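Local coordinates for protein thrombomodulin (Homo sapiens, PDB 1DX5) that acts as an endothelial cell receptor and as the cofactor for thrombin activation of protein C, which starts the activated protein C anticoagulant pathway, at residues C26-F32 with P39-F45; D79-C83 with N95-F100; T99-C104 with Q113-C118. All blocks are in the same frame, centred on the assembly; numbering follows the deposited sequence.

Contact 1: C26-F32 with P39-F45; sequences CVCAEGF and PHRCQMF
Cys28 and Cys42 both hold SG beside their own backbone N, which aims the two sulfurs at each other and lets them close a disulfide with an S-S torsion of -89°. Phe45 has CG between its backbone N and carbonyl carbon (chi1 73°), a setting that swings the ring back over the glycine of the facing turn. There Gly31 CA sits 4.0 Å from the centroid of the Phe45 ring in a CH-pi contact, while Phe45 N donates a nearly straight bond of 2.9 Å to Gly31 O. Gly31 belongs to a type II turn from Ala29 to Phe32, and its positive phi suits glycine. The disulfide is the C-terminal one of the fourth EGF-like domain, and it fastens the 26-32 segment to the strand 42-44 that ends the domain's last hairpin. Phe32 and Met44 form an antiparallel non-hydrogen-bonded pair, with Phe32 CE2 lying 3.9 Å from Met44 CB. At the other end, Cys26 SG, itself bonded to Cys12, rests over one face of the His40 ring, 3.7 Å from its centroid; the ring's NE2 is hydrogen-bonded to Tyr24. A water donates to both Cys26 O and Pro39 O.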
loop_
_atom_site.group_PDB
_atom_site.type_symbol
_atom_site.label_atom_id
_atom_site.label_comp_id
_atom_site.label_asym_id
_atom_site.label_seq_id
_atom_site.Cartn_x
_atom_site.Cartn_y
_atom_site.Cartn_z
ATOM N N CYS E 26 36.012 12.966 7.290
ATOM C CA CYS E 26 35.459 12.023 6.341
ATOM C C CYS E 26 34.483 12.808 5.467
ATOM O O CYS E 26 33.598 13.500 5.987
ATOM C CB CYS E 26 34.685 10.930 7.074
ATOM S SG CYS E 26 35.708 9.697 7.911
ATOM N N VAL E 27 34.654 12.700 4.151
ATOM C CA VAL E 27 33.799 13.390 3.199
ATOM C C VAL E 27 33.163 12.413 2.215
ATOM O O VAL E 27 33.501 11.210 2.172
ATOM C CB VAL E 27 34.567 14.535 2.430
ATOM C CG1 VAL E 27 34.931 15.695 3.409
ATOM C CG2 VAL E 27 35.852 13.994 1.814
ATOM N N CYS E 28 32.242 12.947 1.420
ATOM C CA CYS E 28 31.517 12.148 0.466
ATOM C C CYS E 28 31.599 12.692 -0.944
ATOM O O CYS E 28 32.217 13.728 -1.189
ATOM C CB CYS E 28 30.062 12.050 0.917
ATOM S SG CYS E 28 29.915 11.502 2.640
ATOM N N ALA E 29 31.021 11.943 -1.877
ATOM C CA ALA E 29 30.985 12.346 -3.286
ATOM C C ALA E 29 29.987 13.480 -3.425
ATOM O O ALA E 29 29.152 13.689 -2.538
ATOM C CB ALA E 29 30.551 11.172 -4.155
ATOM N N GLU E 30 30.068 14.209 -4.534
ATOM C CA GLU E 30 29.150 15.309 -4.781
ATOM C C GLU E 30 27.735 14.727 -4.803
ATOM O O GLU E 30 27.536 13.616 -5.293
ATOM C CB GLU E 30 29.492 16.017 -6.095
ATOM C CG GLU E 30 29.503 15.103 -7.300
ATOM N N GLY E 31 26.793 15.440 -4.188
ATOM C CA GLY E 31 25.415 14.987 -4.108
ATOM C C GLY E 31 25.165 14.170 -2.848
ATOM O O GLY E 31 24.036 13.737 -2.614
ATOM N N PHE E 32 26.218 13.972 -2.043
ATOM C CA PHE E 32 26.168 13.217 -0.780
ATOM C C PHE E 32 26.876 14.026 0.310
ATOM O O PHE E 32 27.787 14.830 0.038
ATOM C CB PHE E 32 26.912 11.865 -0.890
ATOM C CG PHE E 32 26.241 10.854 -1.779
ATOM C CD1 PHE E 32 26.345 10.942 -3.167
ATOM C CD2 PHE E 32 25.522 9.796 -1.222
ATOM C CE1 PHE E 32 25.743 9.984 -3.990
ATOM C CE2 PHE E 32 24.915 8.835 -2.035
ATOM C CZ PHE E 32 25.024 8.926 -3.414
ATOM N N PRO E 39 29.101 10.287 11.135
ATOM C CA PRO E 39 30.077 11.104 10.387
ATOM C C PRO E 39 31.036 10.407 9.437
ATOM O O PRO E 39 31.531 11.027 8.495
ATOM C CB PRO E 39 30.799 11.888 11.483
ATOM C CG PRO E 39 30.611 11.034 12.693
ATOM C CD PRO E 39 29.217 10.536 12.581
ATOM N N HIS E 40 31.260 9.114 9.657
ATOM C CA HIS E 40 32.141 8.332 8.801
ATOM C C HIS E 40 31.354 7.757 7.627
ATOM O O HIS E 40 31.921 7.131 6.726
ATOM C CB HIS E 40 32.806 7.196 9.597
ATOM C CG HIS E 40 33.995 7.629 10.398
ATOM N ND1 HIS E 40 33.894 8.438 11.510
ATOM C CD2 HIS E 40 35.316 7.353 10.258
ATOM C CE1 HIS E 40 35.099 8.639 12.020
ATOM N NE2 HIS E 40 35.979 7.992 11.278
ATOM N N ARG E 41 30.042 7.982 7.637
ATOM C CA ARG E 41 29.181 7.481 6.574
ATOM C C ARG E 41 28.541 8.592 5.732
ATOM O O ARG E 41 28.515 9.762 6.130
ATOM C CB ARG E 41 28.136 6.505 7.133
ATOM C CG ARG E 41 28.741 5.152 7.526
ATOM C CD ARG E 41 27.696 4.190 8.081
ATOM N NE ARG E 41 26.618 3.924 7.130
ATOM C CZ ARG E 41 25.322 4.069 7.396
ATOM N NH1 ARG E 41 24.917 4.476 8.596
ATOM N NH2 ARG E 41 24.426 3.835 6.446
ATOM N N CYS E 42 28.041 8.195 4.564
ATOM C CA CYS E 42 27.426 9.094 3.602
ATOM C C CYS E 42 25.970 8.784 3.253
ATOM O O CYS E 42 25.553 7.617 3.209
ATOM C CB CYS E 42 28.221 9.049 2.303
ATOM S SG CYS E 42 29.966 9.469 2.515
ATOM N N GLN E 43 25.219 9.842 2.967
ATOM C CA GLN E 43 23.829 9.721 2.559
ATOM C C GLN E 43 23.553 10.825 1.552
ATOM O O GLN E 43 24.047 11.941 1.671
ATOM C CB GLN E 43 22.854 9.813 3.749
ATOM C CG GLN E 43 22.882 11.148 4.476
ATOM C CD GLN E 43 21.890 11.198 5.731
ATOM O OE1 GLN E 43 21.271 10.157 5.974
ATOM N NE2 GLN E 43 21.792 12.311 6.448
ATOM N N MET E 44 22.763 10.481 0.550
ATOM C CA MET E 44 22.368 11.374 -0.533
ATOM C C MET E 44 21.565 12.605 -0.086
ATOM O O MET E 44 20.812 12.553 0.887
ATOM C CB MET E 44 21.508 10.560 -1.516
ATOM C CG MET E 44 20.906 11.346 -2.653
ATOM S SD MET E 44 19.575 10.458 -3.476
ATOM C CE MET E 44 18.948 11.757 -4.477
ATOM N N PHE E 45 21.725 13.699 -0.824
ATOM C CA PHE E 45 20.961 14.917 -0.580
ATOM C C PHE E 45 20.497 15.435 -1.938
ATOM O O PHE E 45 20.991 14.994 -2.973
ATOM C CB PHE E 45 21.767 15.980 0.214
ATOM C CG PHE E 45 22.867 16.680 -0.577
ATOM C CD1 PHE E 45 22.563 17.646 -1.538
ATOM C CD2 PHE E 45 24.202 16.413 -0.314
ATOM C CE1 PHE E 45 23.567 18.326 -2.221
ATOM C CE2 PHE E 45 25.217 17.090 -0.991
ATOM C CZ PHE E 45 24.898 18.049 -1.947
HETATM O O HOH W 1 32.358 13.815 8.553
#

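Contact 2: D79-C83 with N95-F100; sequences DIDEC and NLPGTF. With CA (calcium ion), chain N.
Asp79 and Asn95 reach toward each other from opposite directions, and both bind a calcium ion beside the point where they meet. The Asp79 carboxylate, its CG trans to the backbone N (chi1 178°), takes the ion with both oxygens but unequally: OD1 is 2.4 Å from the calcium and OD2 2.9 Å. Each oxygen also accepts a hydrogen bond. Gly98 N comes to Asp79 OD1 from above the carboxylate plane along an almost perfectly straight N-H, whereas the 2.9 Å bond from Asn95 ND2 to Asp79 OD2 is bent and tilted from the amide plane. These two bonds, with the calcium, fix the rotation of the carboxylate. Asn95 CG points away from its own backbone N, which sends the amide to the ion, OD1 2.4 Å from the calcium. The amide also lies stacked on the Asp81 carboxylate, the planes 4° apart, and a water accepts from Asn95 ND2. Asp81 OD1 is the N-cap acceptor of helix 82-85, with a bond from Glu84 N and a weak one from Cys83 N.

Glu82 is bent at chi2 (94°), which folds its carboxylate back to the ion; OE1 binds the calcium at 2.5 Å. Its aliphatic part crosses the Phe100 side chain at about a right angle, with Glu82 CG 3.6 Å from Phe100 CD1. Ile80 O, Leu96 O, a longer Thr99 O and one water complete eight ligand atoms. So many oxygens would probably repel one another without the cation, which probably offsets the charge of both acids. This is the calcium site of a calcium-binding EGF-like domain, built from Asp79 and Ile80 at the domain junction, Glu82 at the start of helix 82-85, Asn95 at the end of strand 92-95, and the turn 96-99 before strand 100-103.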
loop_
_atom_site.group_PDB
_atom_site.type_symbol
_atom_site.label_atom_id
_atom_site.label_comp_id
_atom_site.label_asym_id
_atom_site.label_seq_id
_atom_site.Cartn_x
_atom_site.Cartn_y
_atom_site.Cartn_z
ATOM N N ASP E 79 10.923 15.710 -5.575
ATOM C CA ASP E 79 10.430 16.406 -4.394
ATOM C C ASP E 79 8.934 16.228 -4.131
ATOM O O ASP E 79 8.115 16.243 -5.052
ATOM C CB ASP E 79 10.759 17.897 -4.507
ATOM C CG ASP E 79 10.203 18.756 -3.263
ATOM O OD1 ASP E 79 10.565 18.467 -2.099
ATOM O OD2 ASP E 79 9.418 19.686 -3.505
ATOM N N ILE E 80 8.603 16.001 -2.865
ATOM C CA ILE E 80 7.216 15.887 -2.442
ATOM C C ILE E 80 6.746 17.329 -2.161
ATOM O O ILE E 80 7.372 18.050 -1.389
ATOM C CB ILE E 80 7.079 15.056 -1.150
ATOM C CG1 ILE E 80 7.553 13.627 -1.392
ATOM C CG2 ILE E 80 5.601 15.026 -0.695
ATOM C CD1 ILE E 80 7.585 12.759 -0.133
ATOM N N ASP E 81 5.696 17.764 -2.847
ATOM C CA ASP E 81 5.160 19.103 -2.660
ATOM C C ASP E 81 4.119 18.993 -1.542
ATOM O O ASP E 81 2.950 18.714 -1.781
ATOM C CB ASP E 81 4.557 19.600 -3.983
ATOM C CG ASP E 81 4.080 21.129 -3.923
ATOM O OD1 ASP E 81 3.924 21.668 -2.814
ATOM O OD2 ASP E 81 3.866 21.724 -5.003
ATOM N N GLU E 82 4.581 19.153 -0.308
ATOM C CA GLU E 82 3.731 19.039 0.877
ATOM C C GLU E 82 2.601 20.057 0.915
ATOM O O GLU E 82 1.531 19.793 1.470
ATOM C CB GLU E 82 4.572 19.169 2.147
ATOM C CG GLU E 82 5.522 18.015 2.396
ATOM C CD GLU E 82 7.007 18.275 1.830
ATOM O OE1 GLU E 82 7.184 19.180 0.986
ATOM O OE2 GLU E 82 7.940 17.553 2.254
ATOM N N CYS E 83 2.825 21.213 0.299
ATOM C CA CYS E 83 1.810 22.250 0.287
ATOM C C CYS E 83 0.669 21.852 -0.640
ATOM O O CYS E 83 -0.491 21.861 -0.233
ATOM C CB CYS E 83 2.420 23.588 -0.113
ATOM S SG CYS E 83 3.850 24.060 0.900
ATOM N N ASN E 95 6.601 25.437 -0.322
ATOM C CA ASN E 95 7.292 24.208 -0.639
ATOM C C ASN E 95 8.790 24.448 -0.799
ATOM O O ASN E 95 9.228 25.523 -1.209
ATOM C CB ASN E 95 6.689 23.599 -1.919
ATOM C CG ASN E 95 7.250 22.138 -2.239
ATOM O OD1 ASN E 95 7.523 21.426 -1.262
ATOM N ND2 ASN E 95 7.421 21.771 -3.491
ATOM N N LEU E 96 9.575 23.452 -0.406
ATOM C CA LEU E 96 11.024 23.525 -0.511
ATOM C C LEU E 96 11.512 22.200 -1.068
ATOM O O LEU E 96 10.777 21.196 -1.047
ATOM C CB LEU E 96 11.653 23.737 0.872
ATOM C CG LEU E 96 11.666 25.131 1.508
ATOM C CD1 LEU E 96 11.900 25.020 3.009
ATOM C CD2 LEU E 96 12.749 25.953 0.868
ATOM N N PRO E 97 12.734 22.186 -1.623
ATOM C CA PRO E 97 13.239 20.922 -2.153
ATOM C C PRO E 97 13.701 20.107 -0.945
ATOM O O PRO E 97 14.695 20.453 -0.310
ATOM C CB PRO E 97 14.437 21.355 -2.999
ATOM C CG PRO E 97 14.197 22.830 -3.269
ATOM C CD PRO E 97 13.628 23.300 -1.979
ATOM N N GLY E 98 12.948 19.070 -0.590
ATOM C CA GLY E 98 13.328 18.239 0.549
ATOM C C GLY E 98 12.514 18.423 1.810
ATOM O O GLY E 98 12.518 17.567 2.682
ATOM N N THR E 99 11.862 19.568 1.945
ATOM C CA THR E 99 11.018 19.848 3.109
ATOM C C THR E 99 10.010 20.948 2.738
ATOM O O THR E 99 9.641 21.085 1.572
ATOM C CB THR E 99 11.875 20.224 4.357
ATOM O OG1 THR E 99 11.018 20.477 5.475
ATOM C CG2 THR E 99 12.759 21.447 4.088
ATOM N N PHE E 100 9.534 21.697 3.720
ATOM C CA PHE E 100 8.577 22.770 3.460
ATOM C C PHE E 100 8.603 23.767 4.611
ATOM O O PHE E 100 9.055 23.444 5.714
ATOM C CB PHE E 100 7.155 22.200 3.313
ATOM C CG PHE E 100 6.634 21.520 4.570
ATOM C CD1 PHE E 100 6.946 20.182 4.838
ATOM C CD2 PHE E 100 5.849 22.224 5.487
ATOM C CE1 PHE E 100 6.484 19.558 5.994
ATOM C CE2 PHE E 100 5.378 21.616 6.649
ATOM C CZ PHE E 100 5.696 20.279 6.907
HETATM CA CA CA N . 9.011 19.611 -0.670
HETATM O O HOH W 2 6.387 23.496 -5.207
HETATM O O HOH W 3 9.937 17.752 0.577
#

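Contact 3: T99-C104 with Q113-C118; sequences TFECIC and QIGTDC. Unlike the reference sequence in segment 113-118: Gln113 (reference His). With CA (calcium ion), chain N.
Strands 100-103 and 112-114 run antiparallel, with Cys102 and Gln113 as a hydrogen-bonded pair and Glu101 facing Ile114 as a non-hydrogen-bonded one. Cys102 N donates to Gln113 O at 2.7 Å, in the plane of that carbonyl, and Gln113 N returns a bond of 2.8 Å to Cys102 O. Two residues further along, Gly115 N binds Phe100 O at 2.8 Å, and positive phi at Gly115 then turns the second segment away from the strand, past the Phe100 ring. Gly115 CA lies over one face of this ring, 3.9 Å from the centroid in a CH-pi contact, while Thr99 OG1 approaches the same CA at 3.2 Å. On the face holding Glu101 and Ile114, Glu101 CG touches Ile114 CD1 at 3.9 Å. The returning chain brings Thr116 O to 3.2 Å from Cys102 CB and reaches Cys118. There the sulfurs of Cys104 and Cys118, each turned away from its own carbonyl carbon, join in the fifth-to-sixth cysteine disulfide that closes the C-terminal loop of the sixth EGF-like domain. Asp117 OD1 accepts from Cys118 N and from Ser90 N, securing the chain end to the loop before strand 92-95. Strand 100-103 is the central one of three: its other edge pairs with 92-95, and Cys102, on the face shared with Gln113, is disulfide-bonded to Cys89.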
loop_
_atom_site.group_PDB
_atom_site.type_symbol
_atom_site.label_atom_id
_atom_site.label_comp_id
_atom_site.label_asym_id
_atom_site.label_seq_id
_atom_site.Cartn_x
_atom_site.Cartn_y
_atom_site.Cartn_z
ATOM N N THR E 99 11.862 19.568 1.945
ATOM C CA THR E 99 11.018 19.848 3.109
ATOM C C THR E 99 10.010 20.948 2.738
ATOM O O THR E 99 9.641 21.085 1.572
ATOM C CB THR E 99 11.875 20.224 4.357
ATOM O OG1 THR E 99 11.018 20.477 5.475
ATOM C CG2 THR E 99 12.759 21.447 4.088
ATOM N N PHE E 100 9.534 21.697 3.720
ATOM C CA PHE E 100 8.577 22.770 3.460
ATOM C C PHE E 100 8.603 23.767 4.611
ATOM O O PHE E 100 9.055 23.444 5.714
ATOM C CB PHE E 100 7.155 22.200 3.313
ATOM C CG PHE E 100 6.634 21.520 4.570
ATOM C CD1 PHE E 100 6.946 20.182 4.838
ATOM C CD2 PHE E 100 5.849 22.224 5.487
ATOM C CE1 PHE E 100 6.484 19.558 5.994
ATOM C CE2 PHE E 100 5.378 21.616 6.649
ATOM C CZ PHE E 100 5.696 20.279 6.907
ATOM N N GLU E 101 8.166 24.995 4.339
ATOM C CA GLU E 101 8.093 26.016 5.385
ATOM C C GLU E 101 6.622 26.256 5.737
ATOM O O GLU E 101 5.785 26.487 4.862
ATOM C CB GLU E 101 8.724 27.328 4.948
ATOM C CG GLU E 101 8.855 28.301 6.107
ATOM C CD GLU E 101 9.086 29.807 5.627
ATOM O OE1 GLU E 101 8.891 30.092 4.427
ATOM O OE2 GLU E 101 9.443 30.647 6.473
ATOM N N CYS E 102 6.312 26.164 7.022
ATOM C CA CYS E 102 4.949 26.352 7.482
ATOM C C CYS E 102 4.899 27.575 8.383
ATOM O O CYS E 102 5.629 27.663 9.371
ATOM C CB CYS E 102 4.478 25.101 8.236
ATOM S SG CYS E 102 2.707 25.066 8.663
ATOM N N ILE E 103 4.123 28.568 7.963
ATOM C CA ILE E 103 3.963 29.785 8.745
ATOM C C ILE E 103 2.735 29.613 9.634
ATOM O O ILE E 103 1.643 29.278 9.149
ATOM C CB ILE E 103 3.803 31.056 7.858
ATOM C CG1 ILE E 103 5.142 31.448 7.211
ATOM C CG2 ILE E 103 3.342 32.222 8.710
ATOM C CD1 ILE E 103 5.548 30.612 6.049
ATOM N N CYS E 104 2.927 29.811 10.934
ATOM C CA CYS E 104 1.831 29.672 11.889
ATOM C C CYS E 104 1.595 30.946 12.692
ATOM O O CYS E 104 2.543 31.647 13.051
ATOM C CB CYS E 104 2.106 28.494 12.821
ATOM S SG CYS E 104 2.430 26.948 11.913
ATOM N N GLN E 113 8.115 27.883 10.562
ATOM C CA GLN E 113 8.613 26.558 10.935
ATOM C C GLN E 113 9.053 25.765 9.707
ATOM O O GLN E 113 8.411 25.818 8.664
ATOM C CB GLN E 113 7.520 25.751 11.637
ATOM C CG GLN E 113 6.807 26.458 12.762
ATOM C CD GLN E 113 5.561 25.597 13.295
ATOM O OE1 GLN E 113 5.740 24.995 14.348
ATOM N NE2 GLN E 113 4.450 25.528 12.578
ATOM N N ILE E 114 10.130 25.006 9.855
ATOM C CA ILE E 114 10.640 24.173 8.778
ATOM C C ILE E 114 10.311 22.695 9.006
ATOM O O ILE E 114 10.697 22.116 10.023
ATOM C CB ILE E 114 12.175 24.352 8.589
ATOM C CG1 ILE E 114 12.476 25.545 7.678
ATOM C CG2 ILE E 114 12.779 23.130 7.906
ATOM C CD1 ILE E 114 11.864 26.821 8.070
ATOM N N GLY E 115 9.574 22.104 8.066
ATOM C CA GLY E 115 9.238 20.694 8.149
ATOM C C GLY E 115 8.205 20.246 9.164
ATOM O O GLY E 115 7.948 19.052 9.275
ATOM N N THR E 116 7.619 21.182 9.906
ATOM C CA THR E 116 6.606 20.842 10.904
ATOM C C THR E 116 5.330 21.661 10.740
ATOM O O THR E 116 5.334 22.745 10.156
ATOM C CB THR E 116 7.119 21.017 12.355
ATOM O OG1 THR E 116 7.643 22.336 12.524
ATOM C CG2 THR E 116 8.207 20.006 12.665
ATOM N N ASP E 117 4.241 21.125 11.276
ATOM C CA ASP E 117 2.936 21.765 11.218
ATOM C C ASP E 117 2.747 22.699 12.418
ATOM O O ASP E 117 3.614 22.789 13.286
ATOM C CB ASP E 117 1.851 20.681 11.213
ATOM C CG ASP E 117 0.419 21.233 10.767
ATOM O OD1 ASP E 117 0.300 22.437 10.473
ATOM O OD2 ASP E 117 -0.529 20.426 10.709
ATOM N N CYS E 118 1.611 23.390 12.450
ATOM C CA CYS E 118 1.269 24.309 13.536
ATOM C C CYS E 118 0.760 23.532 14.755
ATOM O O CYS E 118 1.153 23.888 15.888
ATOM C CB CYS E 118 0.185 25.301 13.085
ATOM S SG CYS E 118 0.570 26.210 11.552
ATOM O OXT CYS E 118 -0.032 22.582 14.561
HETATM CA CA CA N . 9.011 19.611 -0.670
HETATM O O HOH W 3 9.937 17.752 0.577
#

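Overall arrangement
From the N terminus, contact 1 comes first: the 39-45 segment returns to 26-32 and closes a short loop that carries the rest of strand 32-35, at the end of the fourth EGF-like domain. The chain then runs through the fifth domain, with its sheet of strands between 50 and 79, before contact 2 opens. Contact 2 closes the loop that holds helix 82-85 and strand 92-95, joining the domain junction to the turn before strand 100-103. Contact 3 joins that strand to 112-114 and the C-terminal segment, and the calcium touches both contacts. Contact 1 precedes the other two, which overlap at Thr99 and Phe100; none encloses another.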